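Local coordinates for protein NUDIX hydrolase (Nitrosomonas europaea, PDB 2B0V) that probably hydrolyses nucleoside tri- and diphosphates and thiamine diphosphate, as a magnesium-dependent Nudix hydrolase of the NudJ subfamily, at residues Leu22-Glu26 with Glu59-Ser63; Ile72-Thr76 with Thr126-Cys132; Pro66-Thr70 with Lys140-Ile146; Val11-Ile15 with Ala51-Val56. Where two conformers were deposited one is given. Residue numbers count along the deposited sequence, not the author numbering.

Contact 1 (Leu22-Glu26 with Glu59-Ser63); sequences LLVEE and ETGHS. With EDO (1,2-ethanediol), chain D.
How a strand can roof the end of a helix is illustrated by Leu22-Glu26, an extended stretch whose alternate side chains point at Glu59-Ser63. The end-to-end directions of the touching parts lie 156° apart, and the closest CA atoms, those of Val24 and Thr60, are 7.3 Å apart. Leu22, with chi1 t and chi2 p, places CD2 over one face of the His62 ring, a CH-pi contact 4.0 Å from the centroid; CD2 is 4.0 Å from Thr60 OG1. Val24 (chi1 m) sets CG1 3.7 Å from Glu59 O and 3.9 Å from Thr60 CG2. Glu26 (chi1 p) extends toward Glu59, leaving their OE1 atoms 4.3 Å apart; a water lies within hydrogen-bonding distance of both, 2.6 Å from Glu26 OE1 and 2.7 Å from Glu59 OE1, between these like charges. Glu26 is also salt-bridged to Arg125. In the second segment the helix ends at Thr60 and Gly61 turns out with positive phi (74°). Thr60 OG1, hydrogen-bonded to Val56 O, accepts from His62 N at 3.1 Å in an ST turn, and His62 ND1 donates to Thr60 O at 2.9 Å. Sequence, family and helix together identify residues 40-61 as the Nudix box, and this contact packs the C-terminal end of its helix against the central sheet, beside a cluster of acidic side chains where an ethanediol, probably from the crystallisation liquor, is bound.

Contact 2 (Ile72-Thr76 with Thr126-Cys132); sequences IYHWT and TPLVMQC
This is a partly buried packing of an aromatic strand face on the N-terminal part of helix 128-137: Ile72-Thr76, in the long strand 62-77, meets Thr126-Cys132. The segment axes approach to 10.7 Å and run nearly antiparallel, at 151°; the nearest CA atoms, of Tyr73 and Leu128, are 7.9 Å apart. Alternation along the extended strand sends Tyr73 (chi1 m) and Trp75 (chi1 p, 88°) toward the helix. Leu128 (chi1 m, chi2 t) reaches between them, its CD1 3.7 Å from Tyr73 CB; the same methyl is modelled over the face of the Trp75 six-membered ring, tighter than is realistic. One helical turn later Cys132 (chi1 m) brings SG to 3.4 Å from Tyr73 CE2, an oblique sulfur-aromatic contact, while Thr126 CG2 lies 4.3 Å from Trp75 CZ2. Thr126 also prepares the helix: its OG1 accepts from Leu128 N at 3.0 Å, a capping bond. At the far end a water donates to Tyr73 OH at 2.8 Å and to Cys132 O at 2.9 Å; the same hydroxyl bonds Asp135. Strand 82-96 flanks the site, pairing with strand 62-77 and contributing Thr88, which touches Tyr73 and Cys132, and Tyr84, whose ring meets Trp75.

Contact 3 (Pro66-Thr70 with Lys140-Ile146); sequences PEVLT and KRYPLDI
A short antiparallel beta bridge joins the chain's C-terminal part to strand 62-77, which carries a classic beta bulge here: Glu67 and Val68 both face Ser90 of strand 82-96. The backbone bonding centres on Leu69 and Tyr142, a hydrogen-bonded pair with CA atoms 4.9 Å apart: Leu69 N donates to Tyr142 O at 2.8 Å, and Tyr142 N to Leu69 O at 2.7 Å. Their side chains share one sheet face, with Leu69 CB 4.2 Å from Tyr142 CB. Apolar packing extends the bridge. Leu69 (chi1 t, chi2 p) sets CD2 4.1 Å from Ile146 CD1, whereas Leu144, starting a 3-10 segment with chi1 m and chi2 t, turns its end back over the strand: CD2 lies 3.6 Å from Val68 C, and CD1 4.4 Å from Pro66 CB. Leu144 and Pro66 both also touch Ile49 of helix 48-60. On the other side of Tyr142 in the sequence, Arg141 CD lies 3.7 Å from Val68 CG2; the guanidinium is engaged with Tyr136 through a cation-pi contact and a bond to its carbonyl. Solvent completes the junction beside the bulge, where one water donates to Glu67 O at 2.8 Å and accepts from Leu144 N at 3.0 Å.

Contact 4 (Val11-Ile15 with Ala51-Val56); sequences VAAVI and ACSREV
Small side chains let a helix settle closely on a sheet, and Val11-Ile15 with Ala51-Val56 is a compact example. The strand 11-14 and helix 51-56 axes approach to 7.5 Å and cross at -67°; the nearest CA atoms, of Val11 and Cys52, are only 5.4 Å apart. Extended backbone alternation directs Val11, Ala13 and Ile15 toward the helix. Val11 (chi1 m) sets both methyls near Ala51 CB, CG1 at 4.0 Å and CG2 at 4.1 Å, with CG2 also 3.7 Å from Cys52 CA and 3.9 Å from Glu55 CG. Cys52 takes chi1 t, which carries its sulfur along the strand, 3.8 Å from Ala13 CB and 3.7 Å from Ala12 O. One turn later Val56, also t, sets CG2 3.4 Å from Ala13 CB and CG1 3.8 Å from Ile15 CD1; CG2 too lies near Ile15 CD1, at 4.0 Å, a position Ile15 reaches with chi1 m and chi2 t. Glu55 (chi1 m, chi2 m) offers its aliphatic part to Val11, and its OE2 forms a salt bridge, with a weak hydrogen bond, to Arg54 NH1 at 2.9 Å. Phe64 of strand 62-77 and Phe89 of strand 82-96 also touch Cys52. Apolar packing among buried residues dominates, implying that the Nudix-box helix is seated on the sheet mainly by side-chain fit, while the Glu55 carboxylate turns to Arg54, which also pairs with Glu46 and Glu58.

In the fold
From the N terminus, strands 8-17 and 20-26 form an antiparallel pair, followed later in the chain by helix 48-60. Contact 4 closes the first loop by seating the middle of that helix on strand 8-17; contact 1 follows with its C-terminal end and strand 20-26. The two cross along the chain and touch, Leu22 N lying 2.9 Å from Ile15 O. Strand 62-77 then supplies a partner to contacts 1, 3 and 2 in turn. Contact 2 ties its later part to helix 128-137 and is nested within the loop closed by contact 3, where strand 142-143 returns to its earlier part. Thus contacts 4 and 1 fix the Nudix-box helix, while contacts 2 and 3 fasten the C-terminal region.

Contact 1 (Leu22-Glu26 with Glu59-Ser63)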
loop_
_atom_site.group_PDB
_atom_site.type_symbol
_atom_site.label_atom_id
_atom_site.label_comp_id
_atom_site.label_asym_id
_atom_site.label_seq_id
_atom_site.Cartn_x
_atom_site.Cartn_y
_atom_site.Cartn_z
ATOM N N LEU A 22 8.292 -1.911 4.696
ATOM C CA LEU A 22 8.506 -0.660 3.987
ATOM C C LEU A 22 7.207 0.158 3.964
ATOM O O LEU A 22 6.218 -0.239 3.302
ATOM C CB LEU A 22 8.950 -0.925 2.525
ATOM C CG LEU A 22 9.383 0.296 1.711
ATOM C CD1 LEU A 22 10.540 1.083 2.354
ATOM C CD2 LEU A 22 9.726 -0.187 0.269
ATOM N N LEU A 23 7.236 1.313 4.647
ATOM C CA LEU A 23 6.082 2.185 4.784
ATOM C C LEU A 23 6.461 3.563 4.369
ATOM O O LEU A 23 7.661 3.891 4.267
ATOM C CB LEU A 23 5.594 2.222 6.240
ATOM C CG LEU A 23 5.121 0.890 6.858
ATOM C CD1 LEU A 23 4.768 1.051 8.379
ATOM C CD2 LEU A 23 3.946 0.233 6.052
ATOM N N VAL A 24 5.461 4.403 4.196
ATOM C CA VAL A 24 5.743 5.796 3.883
ATOM C C VAL A 24 5.200 6.699 4.972
ATOM O O VAL A 24 4.151 6.410 5.544
ATOM C CB VAL A 24 5.184 6.234 2.498
ATOM C CG1 VAL A 24 5.883 5.479 1.359
ATOM C CG2 VAL A 24 3.673 6.070 2.440
ATOM N N GLU A 25 5.938 7.775 5.275
ATOM C CA GLU A 25 5.373 8.904 6.007
ATOM C C GLU A 25 4.950 9.920 4.959
ATOM O O GLU A 25 5.724 10.278 4.070
ATOM C CB GLU A 25 6.397 9.489 6.987
ATOM C CG GLU A 25 6.751 8.445 8.037
ATOM C CD GLU A 25 7.779 8.907 9.059
ATOM O OE1 GLU A 25 8.616 9.786 8.734
ATOM O OE2 GLU A 25 7.707 8.390 10.193
ATOM N N GLU A 26 3.693 10.339 5.036
ATOM C CA GLU A 26 3.087 11.141 3.976
ATOM C C GLU A 26 2.188 12.217 4.582
ATOM O O GLU A 26 1.742 12.105 5.727
ATOM C CB GLU A 26 2.267 10.247 3.031
ATOM C CG GLU A 26 1.060 9.583 3.735
ATOM C CD GLU A 26 0.417 8.513 2.868
ATOM O OE1 GLU A 26 1.073 8.072 1.877
ATOM O OE2 GLU A 26 -0.727 8.120 3.198
ATOM N N GLU A 59 5.926 5.967 -4.925
ATOM C CA GLU A 59 5.932 6.445 -3.519
ATOM C C GLU A 59 7.228 6.126 -2.764
ATOM O O GLU A 59 7.504 6.746 -1.732
ATOM C CB GLU A 59 4.711 5.920 -2.756
ATOM C CG GLU A 59 3.404 6.409 -3.317
ATOM C CD GLU A 59 2.310 6.432 -2.247
ATOM O OE1 GLU A 59 2.338 5.562 -1.341
ATOM O OE2 GLU A 59 1.429 7.321 -2.317
ATOM N N THR A 60 7.971 5.108 -3.215
ATOM C CA THR A 60 9.164 4.670 -2.491
ATOM C C THR A 60 10.464 4.627 -3.279
ATOM O O THR A 60 11.531 4.486 -2.665
ATOM C CB THR A 60 8.996 3.282 -1.849
ATOM O OG1 THR A 60 9.131 2.267 -2.855
ATOM C CG2 THR A 60 7.670 3.153 -1.152
ATOM N N GLY A 61 10.380 4.691 -4.609
ATOM C CA GLY A 61 11.580 4.561 -5.453
ATOM C C GLY A 61 12.126 3.144 -5.540
ATOM O O GLY A 61 13.163 2.892 -6.145
ATOM N N HIS A 62 11.386 2.186 -4.987
ATOM C CA HIS A 62 11.707 0.770 -5.145
ATOM C C HIS A 62 10.796 0.106 -6.197
ATOM O O HIS A 62 9.609 0.371 -6.212
ATOM C CB HIS A 62 11.415 0.061 -3.819
ATOM C CG HIS A 62 12.290 0.467 -2.683
ATOM N ND1 HIS A 62 12.213 1.701 -2.064
ATOM C CD2 HIS A 62 13.280 -0.209 -2.052
ATOM C CE1 HIS A 62 13.122 1.759 -1.103
ATOM N NE2 HIS A 62 13.745 0.597 -1.049
ATOM N N SER A 63 11.333 -0.773 -7.011
ATOM C CA SER A 63 10.477 -1.562 -7.908
ATOM C C SER A 63 9.929 -2.791 -7.156
ATOM O O SER A 63 10.608 -3.410 -6.337
ATOM C CB SER A 63 11.263 -1.967 -9.169
ATOM O OG SER A 63 12.403 -2.699 -8.801
HETATM C C1 EDO D . -1.044 7.442 -1.506
HETATM O O1 EDO D . -1.924 6.958 -0.441
HETATM C C2 EDO D . -1.731 7.918 -2.805
HETATM O O2 EDO D . -0.904 7.826 -4.009
HETATM O O HOH W 1 0.539 5.767 0.698
#

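Contact 2 (Ile72-Thr76 with Thr126-Cys132)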
loop_
_atom_site.group_PDB
_atom_site.type_symbol
_atom_site.label_atom_id
_atom_site.label_comp_id
_atom_site.label_asym_id
_atom_site.label_seq_id
_atom_site.Cartn_x
_atom_site.Cartn_y
_atom_site.Cartn_z
ATOM N N ILE A 72 -8.802 -7.951 0.654
ATOM C CA ILE A 72 -9.529 -6.847 0.011
ATOM C C ILE A 72 -10.429 -6.222 1.055
ATOM O O ILE A 72 -11.245 -6.920 1.646
ATOM C CB ILE A 72 -10.383 -7.406 -1.147
ATOM C CG1 ILE A 72 -9.470 -8.145 -2.143
ATOM C CG2 ILE A 72 -11.171 -6.250 -1.854
ATOM C CD1 ILE A 72 -10.257 -8.938 -3.238
ATOM N N TYR A 73 -10.250 -4.927 1.272
ATOM C CA TYR A 73 -10.906 -4.245 2.412
ATOM C C TYR A 73 -11.886 -3.236 1.914
ATOM O O TYR A 73 -11.536 -2.397 1.087
ATOM C CB TYR A 73 -9.840 -3.535 3.323
ATOM C CG TYR A 73 -8.787 -4.522 3.808
ATOM C CD1 TYR A 73 -8.976 -5.234 5.012
ATOM C CD2 TYR A 73 -7.654 -4.804 3.040
ATOM C CE1 TYR A 73 -8.029 -6.171 5.449
ATOM C CE2 TYR A 73 -6.723 -5.768 3.464
ATOM C CZ TYR A 73 -6.941 -6.452 4.666
ATOM O OH TYR A 73 -6.039 -7.397 5.079
ATOM N N HIS A 74 -13.121 -3.340 2.392
ATOM C CA HIS A 74 -14.193 -2.498 1.903
ATOM C C HIS A 74 -14.638 -1.662 3.093
ATOM O O HIS A 74 -15.207 -2.182 4.038
ATOM C CB HIS A 74 -15.312 -3.435 1.376
ATOM C CG HIS A 74 -16.548 -2.728 0.907
ATOM N ND1 HIS A 74 -17.699 -3.408 0.579
ATOM C CD2 HIS A 74 -16.827 -1.413 0.754
ATOM C CE1 HIS A 74 -18.627 -2.548 0.204
ATOM N NE2 HIS A 74 -18.138 -1.325 0.335
ATOM N N TRP A 75 -14.343 -0.372 3.065
ATOM C CA TRP A 75 -14.748 0.466 4.201
ATOM C C TRP A 75 -15.056 1.886 3.814
ATOM O O TRP A 75 -14.735 2.311 2.713
ATOM C CB TRP A 75 -13.683 0.408 5.276
ATOM C CG TRP A 75 -12.641 1.390 5.108
ATOM C CD1 TRP A 75 -12.461 2.547 5.838
ATOM C CD2 TRP A 75 -11.612 1.356 4.144
ATOM N NE1 TRP A 75 -11.376 3.225 5.372
ATOM C CE2 TRP A 75 -10.828 2.526 4.331
ATOM C CE3 TRP A 75 -11.272 0.456 3.130
ATOM C CZ2 TRP A 75 -9.719 2.813 3.552
ATOM C CZ3 TRP A 75 -10.152 0.730 2.349
ATOM C CH2 TRP A 75 -9.392 1.906 2.556
ATOM N N THR A 76 -15.696 2.617 4.723
ATOM C CA THR A 76 -15.978 4.027 4.509
ATOM C C THR A 76 -15.231 4.855 5.540
ATOM O O THR A 76 -15.284 4.570 6.729
ATOM C CB THR A 76 -17.481 4.314 4.595
ATOM O OG1 THR A 76 -18.141 3.478 3.635
ATOM C CG2 THR A 76 -17.761 5.791 4.280
ATOM N N THR A 126 -5.037 5.222 8.194
ATOM C CA THR A 126 -6.373 4.608 8.420
ATOM C C THR A 126 -6.174 3.376 9.291
ATOM O O THR A 126 -5.043 2.934 9.463
ATOM C CB THR A 126 -7.022 4.111 7.092
ATOM O OG1 THR A 126 -6.301 2.972 6.614
ATOM C CG2 THR A 126 -7.073 5.220 5.987
ATOM N N PRO A 127 -7.274 2.813 9.832
ATOM C CA PRO A 127 -7.178 1.558 10.558
ATOM C C PRO A 127 -6.647 0.387 9.719
ATOM O O PRO A 127 -6.200 -0.637 10.289
ATOM C CB PRO A 127 -8.633 1.307 11.004
ATOM C CG PRO A 127 -9.234 2.655 11.054
ATOM C CD PRO A 127 -8.666 3.312 9.828
ATOM N N LEU A 128 -6.649 0.532 8.390
ATOM C CA LEU A 128 -6.175 -0.537 7.510
ATOM C C LEU A 128 -4.671 -0.730 7.514
ATOM O O LEU A 128 -4.167 -1.807 7.123
ATOM C CB LEU A 128 -6.666 -0.325 6.076
ATOM C CG LEU A 128 -8.163 -0.156 5.828
ATOM C CD1 LEU A 128 -8.334 -0.331 4.338
ATOM C CD2 LEU A 128 -9.030 -1.148 6.643
ATOM N N VAL A 129 -3.953 0.309 7.952
ATOM C CA VAL A 129 -2.490 0.219 7.984
ATOM C C VAL A 129 -2.125 -0.933 8.891
ATOM O O VAL A 129 -1.312 -1.812 8.530
ATOM C CB VAL A 129 -1.843 1.527 8.476
ATOM C CG1 VAL A 129 -0.350 1.370 8.523
ATOM C CG2 VAL A 129 -2.190 2.647 7.503
HETATM N N MSE A 130 -2.727 -0.951 10.084
HETATM C CA MSE A 130 -2.441 -2.028 11.006
HETATM C C MSE A 130 -3.113 -3.333 10.570
HETATM O O MSE A 130 -2.504 -4.416 10.628
HETATM C CB MSE A 130 -2.890 -1.618 12.431
HETATM C CG MSE A 130 -2.420 -2.525 13.527
HETATM SE SE MSE A 130 -0.508 -2.164 13.867
HETATM C CE MSE A 130 0.057 -3.791 13.053
ATOM N N GLN A 131 -4.361 -3.243 10.114
ATOM C CA GLN A 131 -5.112 -4.476 9.797
ATOM C C GLN A 131 -4.429 -5.267 8.683
ATOM O O GLN A 131 -4.332 -6.515 8.752
ATOM C CB GLN A 131 -6.566 -4.181 9.404
ATOM C CG GLN A 131 -7.432 -5.465 9.316
ATOM C CD GLN A 131 -7.448 -6.220 10.642
ATOM O OE1 GLN A 131 -7.092 -7.397 10.724
ATOM N NE2 GLN A 131 -7.773 -5.518 11.685
ATOM N N CYS A 132 -3.966 -4.567 7.641
ATOM C CA CYS A 132 -3.310 -5.219 6.478
ATOM C C CYS A 132 -2.068 -6.006 6.934
ATOM O O CYS A 132 -1.775 -7.107 6.481
ATOM C CB CYS A 132 -2.992 -4.167 5.389
ATOM S SG CYS A 132 -4.486 -3.438 4.586
HETATM O O HOH W 2 -3.435 -7.590 4.147
#

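Contact 3 (Pro66-Thr70 with Lys140-Ile146)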
loop_
_atom_site.group_PDB
_atom_site.type_symbol
_atom_site.label_atom_id
_atom_site.label_comp_id
_atom_site.label_asym_id
_atom_site.label_seq_id
_atom_site.Cartn_x
_atom_site.Cartn_y
_atom_site.Cartn_z
ATOM N N PRO A 66 5.028 -8.279 -7.246
ATOM C CA PRO A 66 3.917 -8.824 -6.452
ATOM C C PRO A 66 3.974 -10.338 -6.419
ATOM O O PRO A 66 4.398 -10.995 -7.418
ATOM C CB PRO A 66 2.638 -8.317 -7.166
ATOM C CG PRO A 66 3.137 -7.237 -8.117
ATOM C CD PRO A 66 4.570 -7.614 -8.482
ATOM N N GLU A 67 3.603 -10.895 -5.275
ATOM C CA GLU A 67 3.632 -12.356 -5.114
ATOM C C GLU A 67 2.249 -12.963 -4.814
ATOM O O GLU A 67 1.912 -14.021 -5.328
ATOM C CB GLU A 67 4.627 -12.734 -4.036
ATOM C CG GLU A 67 6.078 -12.296 -4.413
ATOM C CD GLU A 67 7.096 -12.618 -3.334
ATOM O OE1 GLU A 67 6.924 -12.204 -2.169
ATOM O OE2 GLU A 67 8.103 -13.271 -3.665
ATOM N N VAL A 68 1.517 -12.329 -3.881
ATOM C CA VAL A 68 0.181 -12.786 -3.416
ATOM C C VAL A 68 -0.732 -11.609 -3.129
ATOM O O VAL A 68 -0.254 -10.485 -2.870
ATOM C CB VAL A 68 0.256 -13.624 -2.111
ATOM C CG1 VAL A 68 0.990 -14.952 -2.332
ATOM C CG2 VAL A 68 0.867 -12.834 -0.935
ATOM N N LEU A 69 -2.034 -11.904 -3.142
ATOM C CA LEU A 69 -3.051 -11.018 -2.590
ATOM C C LEU A 69 -3.145 -11.363 -1.112
ATOM O O LEU A 69 -3.163 -12.562 -0.747
ATOM C CB LEU A 69 -4.375 -11.323 -3.273
ATOM C CG LEU A 69 -5.566 -10.495 -2.861
ATOM C CD1 LEU A 69 -5.397 -9.079 -3.442
ATOM C CD2 LEU A 69 -6.804 -11.231 -3.437
ATOM N N THR A 70 -3.224 -10.348 -0.264
ATOM C CA THR A 70 -3.373 -10.619 1.166
ATOM C C THR A 70 -4.763 -10.303 1.704
ATOM O O THR A 70 -5.150 -10.866 2.743
ATOM C CB THR A 70 -2.331 -9.884 2.031
ATOM O OG1 THR A 70 -2.429 -8.474 1.789
ATOM C CG2 THR A 70 -0.924 -10.364 1.689
ATOM N N LYS A 140 -2.316 -14.865 5.806
ATOM C CA LYS A 140 -3.276 -14.662 4.725
ATOM C C LYS A 140 -2.537 -14.397 3.406
ATOM O O LYS A 140 -1.901 -13.339 3.208
ATOM C CB LYS A 140 -4.307 -13.567 5.052
ATOM C CG LYS A 140 -5.211 -13.878 6.269
ATOM C CD LYS A 140 -5.891 -15.258 6.187
ATOM C CE LYS A 140 -6.880 -15.481 7.337
ATOM N NZ LYS A 140 -7.892 -16.594 7.106
ATOM N N ARG A 141 -2.586 -15.393 2.529
ATOM C CA ARG A 141 -1.907 -15.336 1.255
ATOM C C ARG A 141 -2.845 -15.968 0.255
ATOM O O ARG A 141 -3.207 -17.130 0.420
ATOM C CB ARG A 141 -0.599 -16.152 1.258
ATOM C CG ARG A 141 0.365 -15.987 2.429
ATOM C CD ARG A 141 1.280 -14.807 2.215
ATOM N NE ARG A 141 2.286 -14.741 3.272
ATOM C CZ ARG A 141 2.066 -14.201 4.466
ATOM N NH1 ARG A 141 0.883 -13.653 4.731
ATOM N NH2 ARG A 141 3.040 -14.191 5.384
ATOM N N TYR A 142 -3.203 -15.233 -0.799
ATOM C CA TYR A 142 -4.110 -15.767 -1.825
ATOM C C TYR A 142 -3.476 -15.547 -3.194
ATOM O O TYR A 142 -2.670 -14.611 -3.360
ATOM C CB TYR A 142 -5.440 -15.038 -1.737
ATOM C CG TYR A 142 -6.024 -15.092 -0.337
ATOM C CD1 TYR A 142 -6.679 -16.252 0.124
ATOM C CD2 TYR A 142 -5.933 -13.982 0.525
ATOM C CE1 TYR A 142 -7.230 -16.305 1.406
ATOM C CE2 TYR A 142 -6.502 -14.019 1.831
ATOM C CZ TYR A 142 -7.147 -15.202 2.243
ATOM O OH TYR A 142 -7.714 -15.283 3.493
ATOM N N PRO A 143 -3.767 -16.437 -4.165
ATOM C CA PRO A 143 -3.101 -16.366 -5.470
ATOM C C PRO A 143 -3.430 -15.103 -6.232
ATOM O O PRO A 143 -4.586 -14.656 -6.206
ATOM C CB PRO A 143 -3.642 -17.603 -6.215
ATOM C CG PRO A 143 -4.085 -18.534 -5.117
ATOM C CD PRO A 143 -4.658 -17.621 -4.061
ATOM N N LEU A 144 -2.433 -14.550 -6.907
ATOM C CA LEU A 144 -2.677 -13.345 -7.747
ATOM C C LEU A 144 -3.742 -13.589 -8.826
ATOM O O LEU A 144 -4.474 -12.655 -9.230
ATOM C CB LEU A 144 -1.405 -12.910 -8.452
ATOM C CG LEU A 144 -0.323 -12.481 -7.451
ATOM C CD1 LEU A 144 0.992 -12.286 -8.205
ATOM C CD2 LEU A 144 -0.736 -11.195 -6.681
ATOM N N ASP A 145 -3.810 -14.829 -9.284
ATOM C CA ASP A 145 -4.703 -15.132 -10.407
ATOM C C ASP A 145 -6.187 -15.275 -10.031
ATOM O O ASP A 145 -7.025 -15.631 -10.882
ATOM C CB ASP A 145 -4.123 -16.243 -11.300
ATOM C CG ASP A 145 -4.296 -17.598 -10.734
ATOM O OD1 ASP A 145 -4.601 -17.730 -9.537
ATOM O OD2 ASP A 145 -4.146 -18.571 -11.527
ATOM N N ILE A 146 -6.521 -14.955 -8.771
ATOM C CA ILE A 146 -7.902 -14.624 -8.437
ATOM C C ILE A 146 -8.413 -13.509 -9.368
ATOM O O ILE A 146 -9.606 -13.510 -9.784
ATOM C CB ILE A 146 -8.029 -14.166 -6.968
ATOM C CG1 ILE A 146 -7.916 -15.381 -6.069
ATOM C CG2 ILE A 146 -9.415 -13.575 -6.751
ATOM C CD1 ILE A 146 -7.775 -15.089 -4.577
HETATM O O HOH W 3 0.168 -15.881 -6.416
#

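Contact 4 (Val11-Ile15 with Ala51-Val56)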
loop_
_atom_site.group_PDB
_atom_site.type_symbol
_atom_site.label_atom_id
_atom_site.label_comp_id
_atom_site.label_asym_id
_atom_site.label_seq_id
_atom_site.Cartn_x
_atom_site.Cartn_y
_atom_site.Cartn_z
ATOM N N VAL A 11 -5.144 0.466 -4.049
ATOM C CA VAL A 11 -4.214 -0.664 -3.899
ATOM C C VAL A 11 -3.197 -0.320 -2.805
ATOM O O VAL A 11 -2.952 0.858 -2.531
ATOM C CB VAL A 11 -3.453 -0.950 -5.203
ATOM C CG1 VAL A 11 -4.416 -1.429 -6.271
ATOM C CG2 VAL A 11 -2.671 0.320 -5.649
ATOM N N ALA A 12 -2.626 -1.345 -2.185
ATOM C CA ALA A 12 -1.623 -1.136 -1.159
ATOM C C ALA A 12 -0.702 -2.331 -1.118
ATOM O O ALA A 12 -1.112 -3.434 -1.460
ATOM C CB ALA A 12 -2.306 -0.953 0.191
ATOM N N ALA A 13 0.556 -2.115 -0.732
ATOM C CA ALA A 13 1.560 -3.168 -0.706
ATOM C C ALA A 13 2.092 -3.383 0.678
ATOM O O ALA A 13 2.534 -2.411 1.329
ATOM C CB ALA A 13 2.744 -2.779 -1.647
ATOM N N VAL A 14 2.075 -4.652 1.110
ATOM C CA VAL A 14 2.737 -5.098 2.315
ATOM C C VAL A 14 4.077 -5.667 1.898
ATOM O O VAL A 14 4.136 -6.713 1.231
ATOM C CB VAL A 14 1.894 -6.139 3.115
ATOM C CG1 VAL A 14 2.687 -6.663 4.324
ATOM C CG2 VAL A 14 0.569 -5.503 3.591
ATOM N N ILE A 15 5.144 -4.945 2.248
ATOM C CA ILE A 15 6.505 -5.331 1.846
ATOM C C ILE A 15 7.303 -5.575 3.121
ATOM O O ILE A 15 7.641 -4.632 3.820
ATOM C CB ILE A 15 7.168 -4.204 1.016
ATOM C CG1 ILE A 15 6.370 -3.962 -0.281
ATOM C CG2 ILE A 15 8.631 -4.603 0.659
ATOM C CD1 ILE A 15 6.539 -2.535 -0.837
ATOM N N ALA A 51 -1.192 -1.530 -10.857
ATOM C CA ALA A 51 -1.408 -0.292 -10.064
ATOM C C ALA A 51 -0.615 -0.397 -8.786
ATOM O O ALA A 51 -0.020 0.588 -8.318
ATOM C CB ALA A 51 -2.866 -0.161 -9.706
ATOM N N CYS A 52 -0.638 -1.588 -8.187
ATOM C CA CYS A 52 0.089 -1.811 -6.941
ATOM C C CYS A 52 1.597 -1.588 -7.158
ATOM O O CYS A 52 2.233 -0.896 -6.379
ATOM C CB CYS A 52 -0.209 -3.203 -6.386
ATOM S SG CYS A 52 0.592 -3.458 -4.747
ATOM N N SER A 53 2.146 -2.171 -8.227
ATOM C CA SER A 53 3.567 -2.006 -8.485
ATOM C C SER A 53 3.891 -0.549 -8.779
ATOM O O SER A 53 4.957 -0.064 -8.357
ATOM C CB SER A 53 3.992 -2.880 -9.649
ATOM O OG SER A 53 3.797 -4.238 -9.300
ATOM N N ARG A 54 3.013 0.130 -9.504
ATOM C CA ARG A 54 3.220 1.543 -9.859
ATOM C C ARG A 54 3.285 2.363 -8.575
ATOM O O ARG A 54 4.171 3.198 -8.418
ATOM C CB ARG A 54 2.089 2.053 -10.722
ATOM C CG ARG A 54 2.165 3.560 -10.963
ATOM C CD ARG A 54 1.054 4.073 -11.873
ATOM N NE ARG A 54 -0.289 3.718 -11.398
ATOM C CZ ARG A 54 -0.882 4.269 -10.341
ATOM N NH1 ARG A 54 -0.253 5.198 -9.620
ATOM N NH2 ARG A 54 -2.108 3.888 -9.996
ATOM N N GLU A 55 2.350 2.118 -7.647
ATOM C CA GLU A 55 2.350 2.876 -6.409
ATOM C C GLU A 55 3.609 2.645 -5.576
ATOM O O GLU A 55 4.154 3.611 -5.022
ATOM C CB GLU A 55 1.091 2.583 -5.614
ATOM C CG GLU A 55 -0.213 3.270 -6.166
ATOM C CD GLU A 55 -0.184 4.799 -6.202
ATOM O OE1 GLU A 55 0.722 5.443 -5.619
ATOM O OE2 GLU A 55 -1.093 5.374 -6.839
ATOM N N VAL A 56 4.092 1.400 -5.481
ATOM C CA VAL A 56 5.335 1.159 -4.775
ATOM C C VAL A 56 6.483 1.965 -5.378
ATOM O O VAL A 56 7.220 2.657 -4.649
ATOM C CB VAL A 56 5.713 -0.335 -4.722
ATOM C CG1 VAL A 56 7.076 -0.532 -4.061
ATOM C CG2 VAL A 56 4.586 -1.114 -3.981
#